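Local atomic coordinates of Dbv8 protein (PDB entry 4MFZ), a protein that probably transfers long fatty acyl chains from acyl-coenzyme A to glycopeptide antibiotics or their precursors, as a GNAT-fold N-acyltransferase. Residues G197-N202 and D227-S232; T210-L215 and A249-G254; R278-L283 and G334-P339. All coordinates share one frame; numbering follows the deposited sequence.

Contact 1 (G197-N202 and D227-S232); sequences GRLQYN and DIYYDS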
loop_
_atom_site.group_PDB
_atom_site.type_symbol
_atom_site.label_atom_id
_atom_site.label_comp_id
_atom_site.label_asym_id
_atom_site.label_seq_id
_atom_site.Cartn_x
_atom_site.Cartn_y
_atom_site.Cartn_z
ATOM N N GLY A 197 0.766 8.435 13.451
ATOM C CA GLY A 197 -0.440 8.119 14.219
ATOM C C GLY A 197 -1.389 7.328 13.345
ATOM O O GLY A 197 -0.991 6.296 12.789
ATOM N N ARG A 198 -2.605 7.840 13.145
ATOM C CA ARG A 198 -3.637 7.106 12.401
ATOM C C ARG A 198 -3.531 7.197 10.873
ATOM O O ARG A 198 -4.173 6.413 10.181
ATOM C CB ARG A 198 -5.032 7.569 12.826
ATOM C CG ARG A 198 -6.240 6.796 12.249
ATOM C CD ARG A 198 -6.331 5.328 12.719
ATOM N NE ARG A 198 -7.427 4.550 12.095
ATOM C CZ ARG A 198 -7.450 4.182 10.808
ATOM N NH1 ARG A 198 -6.433 4.498 10.000
ATOM N NH2 ARG A 198 -8.460 3.458 10.321
ATOM N N LEU A 199 -2.788 8.176 10.358
ATOM C CA LEU A 199 -2.847 8.471 8.928
ATOM C C LEU A 199 -1.508 8.244 8.256
ATOM O O LEU A 199 -0.464 8.331 8.919
ATOM C CB LEU A 199 -3.305 9.935 8.695
ATOM C CG LEU A 199 -4.593 10.439 9.360
ATOM C CD1 LEU A 199 -4.932 11.857 8.884
ATOM C CD2 LEU A 199 -5.796 9.561 9.089
ATOM N N GLN A 200 -1.549 7.982 6.948
ATOM C CA GLN A 200 -0.332 7.808 6.125
ATOM C C GLN A 200 -0.176 8.955 5.100
ATOM O O GLN A 200 -1.153 9.482 4.580
ATOM C CB GLN A 200 -0.358 6.480 5.353
ATOM C CG GLN A 200 -0.130 5.192 6.158
ATOM C CD GLN A 200 -0.427 3.941 5.330
ATOM O OE1 GLN A 200 -1.218 3.985 4.388
ATOM N NE2 GLN A 200 0.183 2.820 5.693
ATOM N N TYR A 201 1.057 9.340 4.818
ATOM C CA TYR A 201 1.297 10.447 3.908
ATOM C C TYR A 201 2.370 9.992 2.944
ATOM O O TYR A 201 3.390 9.460 3.384
ATOM C CB TYR A 201 1.820 11.662 4.674
ATOM C CG TYR A 201 0.896 12.126 5.764
ATOM C CD1 TYR A 201 1.001 11.606 7.064
ATOM C CD2 TYR A 201 -0.103 13.072 5.495
ATOM C CE1 TYR A 201 0.120 12.016 8.065
ATOM C CE2 TYR A 201 -0.974 13.497 6.495
ATOM C CZ TYR A 201 -0.856 12.971 7.773
ATOM O OH TYR A 201 -1.736 13.400 8.744
ATOM N N ASN A 202 2.155 10.199 1.647
ATOM C CA ASN A 202 3.235 9.958 0.704
ATOM C C ASN A 202 3.723 11.238 0.025
ATOM O O ASN A 202 2.950 12.124 -0.282
ATOM C CB ASN A 202 2.898 8.872 -0.308
ATOM C CG ASN A 202 1.834 9.286 -1.273
ATOM O OD1 ASN A 202 0.665 9.441 -0.894
ATOM N ND2 ASN A 202 2.210 9.423 -2.549
ATOM N N ASP A 227 -10.104 13.260 17.318
ATOM C CA ASP A 227 -8.862 13.483 18.061
ATOM C C ASP A 227 -7.665 12.792 17.389
ATOM O O ASP A 227 -6.565 13.329 17.356
ATOM C CB ASP A 227 -8.973 12.986 19.533
ATOM C CG ASP A 227 -9.597 14.006 20.458
ATOM O OD1 ASP A 227 -9.894 15.141 20.023
ATOM O OD2 ASP A 227 -9.785 13.680 21.660
ATOM N N ILE A 228 -7.870 11.580 16.897
ATOM C CA ILE A 228 -6.753 10.903 16.261
ATOM C C ILE A 228 -6.515 11.449 14.847
ATOM O O ILE A 228 -5.378 11.508 14.417
ATOM C CB ILE A 228 -6.858 9.350 16.313
ATOM C CG1 ILE A 228 -7.878 8.842 15.281
ATOM C CG2 ILE A 228 -7.116 8.893 17.756
ATOM C CD1 ILE A 228 -8.122 7.348 15.304
ATOM N N TYR A 229 -7.574 11.869 14.159
ATOM C CA TYR A 229 -7.418 12.509 12.851
ATOM C C TYR A 229 -6.608 13.814 12.946
ATOM O O TYR A 229 -5.626 13.993 12.216
ATOM C CB TYR A 229 -8.780 12.719 12.150
ATOM C CG TYR A 229 -8.727 13.545 10.851
ATOM C CD1 TYR A 229 -8.897 14.918 10.882
ATOM C CD2 TYR A 229 -8.518 12.945 9.605
ATOM C CE1 TYR A 229 -8.864 15.683 9.718
ATOM C CE2 TYR A 229 -8.493 13.690 8.440
ATOM C CZ TYR A 229 -8.654 15.073 8.491
ATOM O OH TYR A 229 -8.630 15.860 7.328
ATOM N N TYR A 230 -7.019 14.721 13.846
ATOM C CA TYR A 230 -6.351 16.016 13.947
ATOM C C TYR A 230 -4.978 15.948 14.553
ATOM O O TYR A 230 -4.079 16.716 14.171
ATOM C CB TYR A 230 -7.203 17.057 14.688
ATOM C CG TYR A 230 -8.374 17.501 13.883
ATOM C CD1 TYR A 230 -8.193 18.219 12.687
ATOM C CD2 TYR A 230 -9.666 17.199 14.288
ATOM C CE1 TYR A 230 -9.289 18.642 11.939
ATOM C CE2 TYR A 230 -10.765 17.615 13.548
ATOM C CZ TYR A 230 -10.576 18.343 12.375
ATOM O OH TYR A 230 -11.685 18.737 11.618
ATOM N N ASP A 231 -4.788 15.019 15.487
ATOM C CA ASP A 231 -3.453 14.879 16.037
ATOM C C ASP A 231 -2.423 14.500 14.933
ATOM O O ASP A 231 -1.305 15.017 14.925
ATOM C CB ASP A 231 -3.416 13.875 17.187
ATOM C CG ASP A 231 -2.093 13.932 17.927
ATOM O OD1 ASP A 231 -1.925 14.853 18.759
ATOM O OD2 ASP A 231 -1.215 13.075 17.644
ATOM N N SER A 232 -2.813 13.598 14.029
ATOM C CA SER A 232 -1.973 13.240 12.884
ATOM C C SER A 232 -1.803 14.422 11.923
ATOM O O SER A 232 -0.687 14.777 11.586
ATOM C CB SER A 232 -2.553 12.058 12.103
ATOM O OG SER A 232 -1.662 11.747 11.014
HETATM O O HOH W 1 -3.173 10.062 15.125
#
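Strand 199-202 and helix 227-232 touch through Leu199, Tyr201, Tyr229 and Ser232 with their axes 9.6 Å apart at closest approach and their directions 29° from parallel, while the turn ahead of the strand brings Arg198 up to Ile228. Ser232 is the small polar residue on the helix side facing the strand. The phenol of Tyr201 points its hydroxyl at it, and Tyr201 OH donates to Ser232 OG over 2.8 Å, with the serine oxygen near the plane of the ring. Because Ser232 OG is also hydrogen-bonded to Leu196 O, the hydroxyl is gripped twice in a buried setting. Leu199 covers it from another side, its CB 3.4 Å from Ser232 OG. This is the helix-on-sheet layer of a GNAT-like domain: helix 226-243 follows strand 211-216 and lies against the sheet. Leucine suits the interface because its branched end can also meet an aromatic ring, and Leu199 CD1 lies 3.8 Å from Tyr229 CD2. Just ahead of the strand, Arg198 CG packs 3.6 Å from Ile228 CD1. CG stands anti to the backbone N and the chain bends at chi2 (66°), which lays its methylenes on the isoleucine while the guanidinium leads away to Pro218 O and Gly222 O, close to decanoyl-CoA. One water accepts from Arg198 N and donates to Ile228 O (2.7 Å).

Contact 2 (T210-L215 and A249-G254); sequences TPVLGL and ARAATG. With MFK (decanoyl-CoA), chain B.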
loop_
_atom_site.group_PDB
_atom_site.type_symbol
_atom_site.label_atom_id
_atom_site.label_comp_id
_atom_site.label_asym_id
_atom_site.label_seq_id
_atom_site.Cartn_x
_atom_site.Cartn_y
_atom_site.Cartn_z
ATOM N N THR A 210 4.446 20.604 -8.744
ATOM C CA THR A 210 4.563 21.148 -7.393
ATOM C C THR A 210 4.382 20.053 -6.324
ATOM O O THR A 210 3.481 19.229 -6.428
ATOM C CB THR A 210 3.586 22.309 -7.139
ATOM O OG1 THR A 210 2.256 21.870 -7.412
ATOM C CG2 THR A 210 3.927 23.524 -8.037
ATOM N N PRO A 211 5.245 20.050 -5.302
ATOM C CA PRO A 211 5.182 19.034 -4.242
ATOM C C PRO A 211 3.797 18.970 -3.567
ATOM O O PRO A 211 3.146 20.007 -3.365
ATOM C CB PRO A 211 6.257 19.490 -3.253
ATOM C CG PRO A 211 6.523 20.938 -3.582
ATOM C CD PRO A 211 6.315 21.039 -5.064
ATOM N N VAL A 212 3.335 17.757 -3.258
ATOM C CA VAL A 212 2.059 17.566 -2.549
ATOM C C VAL A 212 2.139 16.316 -1.647
ATOM O O VAL A 212 2.950 15.422 -1.907
ATOM C CB VAL A 212 0.863 17.509 -3.550
ATOM C CG1 VAL A 212 0.872 16.257 -4.429
ATOM C CG2 VAL A 212 -0.468 17.658 -2.830
ATOM N N LEU A 213 1.328 16.257 -0.587
ATOM C CA LEU A 213 1.258 15.053 0.239
ATOM C C LEU A 213 0.057 14.222 -0.163
ATOM O O LEU A 213 -1.064 14.720 -0.131
ATOM C CB LEU A 213 1.152 15.383 1.735
ATOM C CG LEU A 213 2.316 16.010 2.517
ATOM C CD1 LEU A 213 1.946 15.988 3.991
ATOM C CD2 LEU A 213 3.643 15.300 2.288
ATOM N N GLY A 214 0.264 12.970 -0.556
ATOM C CA GLY A 214 -0.871 12.080 -0.771
ATOM C C GLY A 214 -1.293 11.603 0.613
ATOM O O GLY A 214 -0.449 11.176 1.384
ATOM N N LEU A 215 -2.571 11.726 0.952
ATOM C CA LEU A 215 -3.045 11.321 2.274
ATOM C C LEU A 215 -3.832 10.042 2.106
ATOM O O LEU A 215 -4.635 9.962 1.197
ATOM C CB LEU A 215 -3.896 12.432 2.937
ATOM C CG LEU A 215 -4.256 12.253 4.424
ATOM C CD1 LEU A 215 -4.236 13.558 5.198
ATOM C CD2 LEU A 215 -5.603 11.563 4.573
ATOM N N ALA A 249 5.856 20.427 0.665
ATOM C CA ALA A 249 4.422 20.429 0.353
ATOM C C ALA A 249 3.617 21.316 1.325
ATOM O O ALA A 249 3.914 21.374 2.507
ATOM C CB ALA A 249 3.879 19.004 0.330
ATOM N N ARG A 250 2.607 22.009 0.806
ATOM C CA ARG A 250 1.704 22.802 1.641
ATOM C C ARG A 250 0.277 22.270 1.620
ATOM O O ARG A 250 -0.493 22.548 2.542
ATOM C CB ARG A 250 1.726 24.287 1.241
ATOM C CG ARG A 250 3.113 24.941 1.248
ATOM C CD ARG A 250 3.859 24.787 2.576
ATOM N NE ARG A 250 3.851 25.918 3.529
ATOM C CZ ARG A 250 3.218 27.094 3.402
ATOM N NH1 ARG A 250 2.467 27.389 2.343
ATOM N NH2 ARG A 250 3.331 27.999 4.370
ATOM N N ALA A 251 -0.069 21.524 0.571
ATOM C CA ALA A 251 -1.381 20.873 0.464
ATOM C C ALA A 251 -1.341 19.324 0.593
ATOM O O ALA A 251 -0.279 18.681 0.494
ATOM C CB ALA A 251 -2.111 21.316 -0.823
ATOM N N ALA A 252 -2.499 18.732 0.822
ATOM C CA ALA A 252 -2.634 17.273 0.756
ATOM C C ALA A 252 -3.787 16.923 -0.188
ATOM O O ALA A 252 -4.739 17.688 -0.313
ATOM C CB ALA A 252 -2.842 16.681 2.154
ATOM N N THR A 253 -3.683 15.783 -0.871
ATOM C CA THR A 253 -4.693 15.347 -1.825
ATOM C C THR A 253 -5.135 13.909 -1.549
ATOM O O THR A 253 -4.401 13.103 -0.932
ATOM C CB THR A 253 -4.186 15.411 -3.292
ATOM O OG1 THR A 253 -3.059 14.565 -3.438
ATOM C CG2 THR A 253 -3.779 16.811 -3.703
ATOM N N GLY A 254 -6.337 13.588 -2.017
ATOM C CA GLY A 254 -6.853 12.243 -1.916
ATOM C C GLY A 254 -8.077 12.127 -2.776
ATOM O O GLY A 254 -8.801 13.111 -2.995
HETATM C CCG MFK B . -12.946 11.854 6.668
HETATM C CCF MFK B . -12.084 13.032 6.216
HETATM C CCE MFK B . -10.955 12.523 5.346
HETATM C CCD MFK B . -11.485 12.325 3.948
HETATM C CCC MFK B . -10.312 12.368 2.990
HETATM C CCB MFK B . -10.153 11.030 2.309
HETATM C CCA MFK B . -9.218 11.227 1.129
HETATM C CBZ MFK B . -7.949 10.434 1.398
HETATM C CAK MFK B . -7.859 9.279 0.419
HETATM C CAJ MFK B . -7.904 7.947 1.180
HETATM O OAL MFK B . -7.407 7.817 2.303
HETATM S SAI MFK B . -8.691 6.661 0.288
HETATM C CAH MFK B . -8.664 5.264 1.490
HETATM C CAG MFK B . -9.671 5.450 2.630
HETATM N NAF MFK B . -9.476 4.320 3.553
HETATM C CAE MFK B . -10.448 3.438 3.850
HETATM O OAM MFK B . -11.599 3.512 3.425
HETATM C CAD MFK B . -10.030 2.318 4.826
HETATM C CAC MFK B . -11.271 1.524 5.279
HETATM N NAB MFK B . -12.269 2.418 5.901
HETATM C CAA MFK B . -12.306 2.512 7.239
HETATM O OAO MFK B . -11.533 1.884 7.978
HETATM C CAN MFK B . -13.395 3.416 7.835
HETATM O OAU MFK B . -14.377 3.770 6.834
HETATM C CAP MFK B . -12.832 4.679 8.524
HETATM C CAR MFK B . -12.009 5.481 7.527
HETATM C CAS MFK B . -11.943 4.354 9.721
HETATM C CAQ MFK B . -13.998 5.536 9.008
HETATM O OAT MFK B . -14.753 4.763 9.915
HETATM P PAV MFK B . -15.571 5.416 11.141
HETATM O OAX MFK B . -14.712 6.307 11.938
HETATM O OAW MFK B . -16.303 4.316 11.833
HETATM O OAY MFK B . -16.583 6.295 10.249
HETATM P PAZ MFK B . -17.992 6.918 10.696
HETATM O OBA MFK B . -18.329 8.000 9.599
HETATM O OBB MFK B . -17.990 7.511 12.050
HETATM O "O5'" MFK B . -19.083 5.776 10.383
HETATM C "C5'" MFK B . -20.468 5.946 10.581
HETATM C "C4'" MFK B . -21.144 4.608 10.260
HETATM O "O4'" MFK B . -20.586 3.893 9.089
HETATM C "C3'" MFK B . -20.977 3.628 11.396
HETATM O "O3'" MFK B . -22.125 2.780 11.395
HETATM P PBV MFK B . -22.856 2.459 12.807
HETATM O OBW MFK B . -21.830 1.466 13.494
HETATM O OBY MFK B . -24.211 1.675 12.373
HETATM O OBX MFK B . -23.045 3.594 13.707
HETATM C "C2'" MFK B . -19.723 2.867 10.956
HETATM O "O2'" MFK B . -19.563 1.613 11.591
HETATM C "C1'" MFK B . -19.988 2.651 9.496
HETATM N N9 MFK B . -18.724 2.430 8.746
HETATM C C8 MFK B . -17.820 3.361 8.420
HETATM N N7 MFK B . -16.838 2.755 7.738
HETATM C C5 MFK B . -17.165 1.461 7.595
HETATM C C4 MFK B . -18.330 1.274 8.224
HETATM N N3 MFK B . -18.924 0.071 8.212
HETATM C C2 MFK B . -18.319 -1.159 7.638
HETATM N N1 MFK B . -17.039 -0.823 6.984
HETATM C C6 MFK B . -16.549 0.425 6.989
HETATM N N6 MFK B . -15.393 0.668 6.375
HETATM O O HOH W 2 -3.933 10.046 -1.455
#
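Leu213 and Ala252 pair in a parallel bridge, where the flat groups are peptide units joined by hydrogen bonds; both side chains lie on one face of the sheet, and Thr253 stands on the other, beside the bare Gly214. Leu213 N donates to Ala251 O and Thr253 N to Leu213 O (2.9 Å). Leu215 N donates to Thr253 O, as nearly straight as the first bond, at 172°. Ala252 CA also comes within 3.1 Å of Leu213 O, a CA-H...O contact, and its small CB fits beside Leu213 CB and Leu215 CB. Val212, beta-branched and so well suited to a strand, has CG2 anti to its N, which carries that methyl to 3.5 Å from Thr253 CG2. Ahead of the pairing, Ala249 CB packs 4.0 Å from Leu213 CG. Toward the far end the CA spacing grows, and a water donates to both Leu215 O and Thr253 O. There the acyl chain begins: Leu215 O is 3.4 Å from CBZ of decanoyl-CoA, and Gly254, lacking a side chain, leaves room for it. Helix 226-243 connects the strands in a beta-alpha-beta crossover, and their widening is consistent with the splayed parallel pair that receives acyl-CoA in GNAT enzymes.

Contact 3 (R278-L283 and G334-P339); sequences RGWTLL and GRIELP. With MFK (decanoyl-CoA), chain B.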
loop_
_atom_site.group_PDB
_atom_site.type_symbol
_atom_site.label_atom_id
_atom_site.label_comp_id
_atom_site.label_asym_id
_atom_site.label_seq_id
_atom_site.Cartn_x
_atom_site.Cartn_y
_atom_site.Cartn_z
ATOM N N ARG A 278 -15.615 17.889 5.950
ATOM C CA ARG A 278 -15.901 19.335 5.796
ATOM C C ARG A 278 -14.615 20.177 5.719
ATOM O O ARG A 278 -14.645 21.322 5.280
ATOM C CB ARG A 278 -16.768 19.872 6.945
ATOM C CG ARG A 278 -18.134 19.251 7.021
ATOM C CD ARG A 278 -18.875 19.752 8.256
ATOM N NE ARG A 278 -20.224 19.199 8.268
ATOM C CZ ARG A 278 -20.791 18.576 9.290
ATOM N NH1 ARG A 278 -20.164 18.443 10.450
ATOM N NH2 ARG A 278 -22.017 18.099 9.151
ATOM N N GLY A 279 -13.482 19.607 6.140
ATOM C CA GLY A 279 -12.214 20.326 6.107
ATOM C C GLY A 279 -11.561 20.220 4.745
ATOM O O GLY A 279 -10.497 20.788 4.508
ATOM N N TRP A 280 -12.186 19.451 3.863
ATOM C CA TRP A 280 -11.647 19.169 2.532
ATOM C C TRP A 280 -12.365 19.970 1.495
ATOM O O TRP A 280 -13.560 20.172 1.591
ATOM C CB TRP A 280 -11.798 17.681 2.236
ATOM C CG TRP A 280 -10.763 16.840 2.940
ATOM C CD1 TRP A 280 -10.648 16.580 4.315
ATOM C CD2 TRP A 280 -9.633 16.141 2.321
ATOM N NE1 TRP A 280 -9.561 15.787 4.570
ATOM C CE2 TRP A 280 -8.913 15.477 3.414
ATOM C CE3 TRP A 280 -9.176 15.988 1.010
ATOM C CZ2 TRP A 280 -7.780 14.711 3.185
ATOM C CZ3 TRP A 280 -8.036 15.209 0.790
ATOM C CH2 TRP A 280 -7.351 14.588 1.854
ATOM N N THR A 281 -11.650 20.422 0.470
ATOM C CA THR A 281 -12.315 21.083 -0.645
ATOM C C THR A 281 -12.417 20.171 -1.873
ATOM O O THR A 281 -11.423 19.629 -2.318
ATOM C CB THR A 281 -11.662 22.432 -1.006
ATOM O OG1 THR A 281 -11.645 22.556 -2.430
ATOM C CG2 THR A 281 -10.251 22.568 -0.484
ATOM N N LEU A 282 -13.626 19.975 -2.396
ATOM C CA LEU A 282 -13.838 19.047 -3.510
ATOM C C LEU A 282 -13.398 19.642 -4.846
ATOM O O LEU A 282 -13.774 20.750 -5.189
ATOM C CB LEU A 282 -15.309 18.583 -3.562
ATOM C CG LEU A 282 -15.821 17.834 -2.307
ATOM C CD1 LEU A 282 -17.273 17.409 -2.446
ATOM C CD2 LEU A 282 -14.957 16.626 -1.961
ATOM N N LEU A 283 -12.568 18.920 -5.590
ATOM C CA LEU A 283 -12.238 19.331 -6.947
ATOM C C LEU A 283 -13.430 19.025 -7.870
ATOM O O LEU A 283 -14.057 17.958 -7.763
ATOM C CB LEU A 283 -10.955 18.638 -7.436
ATOM C CG LEU A 283 -9.655 18.813 -6.616
ATOM C CD1 LEU A 283 -8.617 17.768 -7.016
ATOM C CD2 LEU A 283 -9.062 20.218 -6.707
ATOM N N GLY A 334 -10.190 15.437 -3.658
ATOM C CA GLY A 334 -10.263 16.589 -2.773
ATOM C C GLY A 334 -8.871 17.061 -2.398
ATOM O O GLY A 334 -7.911 16.350 -2.656
ATOM N N ARG A 335 -8.778 18.249 -1.796
ATOM C CA ARG A 335 -7.520 18.746 -1.214
ATOM C C ARG A 335 -7.745 19.413 0.146
ATOM O O ARG A 335 -8.804 19.970 0.391
ATOM C CB ARG A 335 -6.865 19.825 -2.084
ATOM C CG ARG A 335 -6.564 19.502 -3.532
ATOM C CD ARG A 335 -6.177 20.799 -4.249
ATOM N NE ARG A 335 -7.016 21.913 -3.776
ATOM C CZ ARG A 335 -6.579 23.086 -3.319
ATOM N NH1 ARG A 335 -5.280 23.366 -3.297
ATOM N NH2 ARG A 335 -7.455 23.991 -2.903
ATOM N N ILE A 336 -6.710 19.394 0.980
ATOM C CA ILE A 336 -6.507 20.352 2.078
ATOM C C ILE A 336 -5.375 21.376 1.728
ATOM O O ILE A 336 -4.488 21.005 0.995
ATOM C CB ILE A 336 -6.023 19.583 3.338
ATOM C CG1 ILE A 336 -6.969 18.453 3.735
ATOM C CG2 ILE A 336 -5.867 20.527 4.509
ATOM C CD1 ILE A 336 -6.321 17.462 4.690
ATOM N N GLU A 337 -5.376 22.613 2.296
ATOM C CA GLU A 337 -4.096 23.385 2.674
ATOM C C GLU A 337 -3.594 23.378 4.210
ATOM O O GLU A 337 -4.252 23.930 5.114
ATOM C CB GLU A 337 -4.086 24.792 2.131
ATOM C CG GLU A 337 -3.249 25.726 3.019
ATOM C CD GLU A 337 -2.201 26.536 2.261
ATOM O OE1 GLU A 337 -2.594 27.270 1.332
ATOM O OE2 GLU A 337 -0.982 26.453 2.600
ATOM N N LEU A 338 -2.417 22.787 4.473
ATOM C CA LEU A 338 -2.129 22.122 5.766
ATOM C C LEU A 338 -1.868 22.983 6.998
ATOM O O LEU A 338 -1.221 24.027 6.888
ATOM C CB LEU A 338 -0.980 21.117 5.640
ATOM C CG LEU A 338 -1.208 19.913 4.746
ATOM C CD1 LEU A 338 0.137 19.367 4.294
ATOM C CD2 LEU A 338 -2.022 18.869 5.485
ATOM N N PRO A 339 -2.339 22.507 8.181
ATOM C CA PRO A 339 -2.213 23.281 9.424
ATOM C C PRO A 339 -0.788 23.269 9.940
ATOM O O PRO A 339 -0.077 22.244 9.997
ATOM C CB PRO A 339 -3.159 22.552 10.407
ATOM C CG PRO A 339 -3.200 21.148 9.912
ATOM C CD PRO A 339 -3.036 21.220 8.405
ATOM O OXT PRO A 339 -0.296 24.326 10.308
HETATM C CCG MFK B . -12.946 11.854 6.668
HETATM C CCF MFK B . -12.084 13.032 6.216
HETATM C CCE MFK B . -10.955 12.523 5.346
HETATM C CCD MFK B . -11.485 12.325 3.948
HETATM C CCC MFK B . -10.312 12.368 2.990
HETATM C CCB MFK B . -10.153 11.030 2.309
HETATM C CCA MFK B . -9.218 11.227 1.129
HETATM C CBZ MFK B . -7.949 10.434 1.398
HETATM C CAK MFK B . -7.859 9.279 0.419
HETATM C CAJ MFK B . -7.904 7.947 1.180
HETATM O OAL MFK B . -7.407 7.817 2.303
HETATM S SAI MFK B . -8.691 6.661 0.288
HETATM C CAH MFK B . -8.664 5.264 1.490
HETATM C CAG MFK B . -9.671 5.450 2.630
HETATM N NAF MFK B . -9.476 4.320 3.553
HETATM C CAE MFK B . -10.448 3.438 3.850
HETATM O OAM MFK B . -11.599 3.512 3.425
HETATM C CAD MFK B . -10.030 2.318 4.826
HETATM C CAC MFK B . -11.271 1.524 5.279
HETATM N NAB MFK B . -12.269 2.418 5.901
HETATM C CAA MFK B . -12.306 2.512 7.239
HETATM O OAO MFK B . -11.533 1.884 7.978
HETATM C CAN MFK B . -13.395 3.416 7.835
HETATM O OAU MFK B . -14.377 3.770 6.834
HETATM C CAP MFK B . -12.832 4.679 8.524
HETATM C CAR MFK B . -12.009 5.481 7.527
HETATM C CAS MFK B . -11.943 4.354 9.721
HETATM C CAQ MFK B . -13.998 5.536 9.008
HETATM O OAT MFK B . -14.753 4.763 9.915
HETATM P PAV MFK B . -15.571 5.416 11.141
HETATM O OAX MFK B . -14.712 6.307 11.938
HETATM O OAW MFK B . -16.303 4.316 11.833
HETATM O OAY MFK B . -16.583 6.295 10.249
HETATM P PAZ MFK B . -17.992 6.918 10.696
HETATM O OBA MFK B . -18.329 8.000 9.599
HETATM O OBB MFK B . -17.990 7.511 12.050
HETATM O "O5'" MFK B . -19.083 5.776 10.383
HETATM C "C5'" MFK B . -20.468 5.946 10.581
HETATM C "C4'" MFK B . -21.144 4.608 10.260
HETATM O "O4'" MFK B . -20.586 3.893 9.089
HETATM C "C3'" MFK B . -20.977 3.628 11.396
HETATM O "O3'" MFK B . -22.125 2.780 11.395
HETATM P PBV MFK B . -22.856 2.459 12.807
HETATM O OBW MFK B . -21.830 1.466 13.494
HETATM O OBY MFK B . -24.211 1.675 12.373
HETATM O OBX MFK B . -23.045 3.594 13.707
HETATM C "C2'" MFK B . -19.723 2.867 10.956
HETATM O "O2'" MFK B . -19.563 1.613 11.591
HETATM C "C1'" MFK B . -19.988 2.651 9.496
HETATM N N9 MFK B . -18.724 2.430 8.746
HETATM C C8 MFK B . -17.820 3.361 8.420
HETATM N N7 MFK B . -16.838 2.755 7.738
HETATM C C5 MFK B . -17.165 1.461 7.595
HETATM C C4 MFK B . -18.330 1.274 8.224
HETATM N N3 MFK B . -18.924 0.071 8.212
HETATM C C2 MFK B . -18.319 -1.159 7.638
HETATM N N1 MFK B . -17.039 -0.823 6.984
HETATM C C6 MFK B . -16.549 0.425 6.989
HETATM N N6 MFK B . -15.393 0.668 6.375
#
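A wall of the acyl pocket is built where an edge strand of the sheet, 281-289, and the residues leading into it meet strand 330-337, with Trp280 held between Ile336 and the fatty chain of decanoyl-CoA. Ile336 CG1 sits over one face of the indole, 3.7 Å from the centroid of the five-membered ring and 17° off its normal, a CH-pi contact. The opposite face takes the ligand: CCC of decanoyl-CoA is 3.4 Å from Trp280 CE2, offset toward the rim. A broad, flat, mainly apolar tryptophan suits this place, since one surface can serve the fold and the other an extended hydrocarbon. At the ring's edge lies the backbone of Gly334, with Trp280 CE3 3.6 Å from Gly334 C; the bare glycine lets the indole come so near. Just beyond, Thr281 and Arg335 form an antiparallel hydrogen-bonded pair, Thr281 N to Arg335 O at 2.9 Å and Arg335 N to Thr281 O at 3.0 Å. Their side chains lie alongside each other on the face opposite that of Leu282, and the Leu283 side chain crosses that of Arg335 at about a right angle, Leu283 CD2 3.8 Å from Arg335 CD. Trp280 NE1 is hydrogen-bonded to Tyr229 OH of helix 226-243, whose Leu233 also packs on Ile336, and strand 251-256 borders strand 330-337 on its other side through backbone bonds of Gly334 and Ile336.

In the fold
All three contacts reach one mixed sheet. Contact 1 is the most buried and ties helix 226-243 to the sheet through side chains, a buried hydroxyl pair and one bridging water. Contacts 2 and 3 are partly buried strand pairs, the parallel one carried mainly by backbone bonds, the antiparallel one by two backbone bonds and the packing of an indole. Strands 199-205 and 211-216 join contacts 1 and 2, where Tyr201 packs on Leu213 and Leu215. Strands 251-256 and 330-337 join contacts 2 and 3, whose centres are about 10 Å apart. Around decanoyl-CoA their chemistry differs: contact 2 offers backbone, a glycine and a leucine side chain, contact 3 an indole face, contact 1 an arginine.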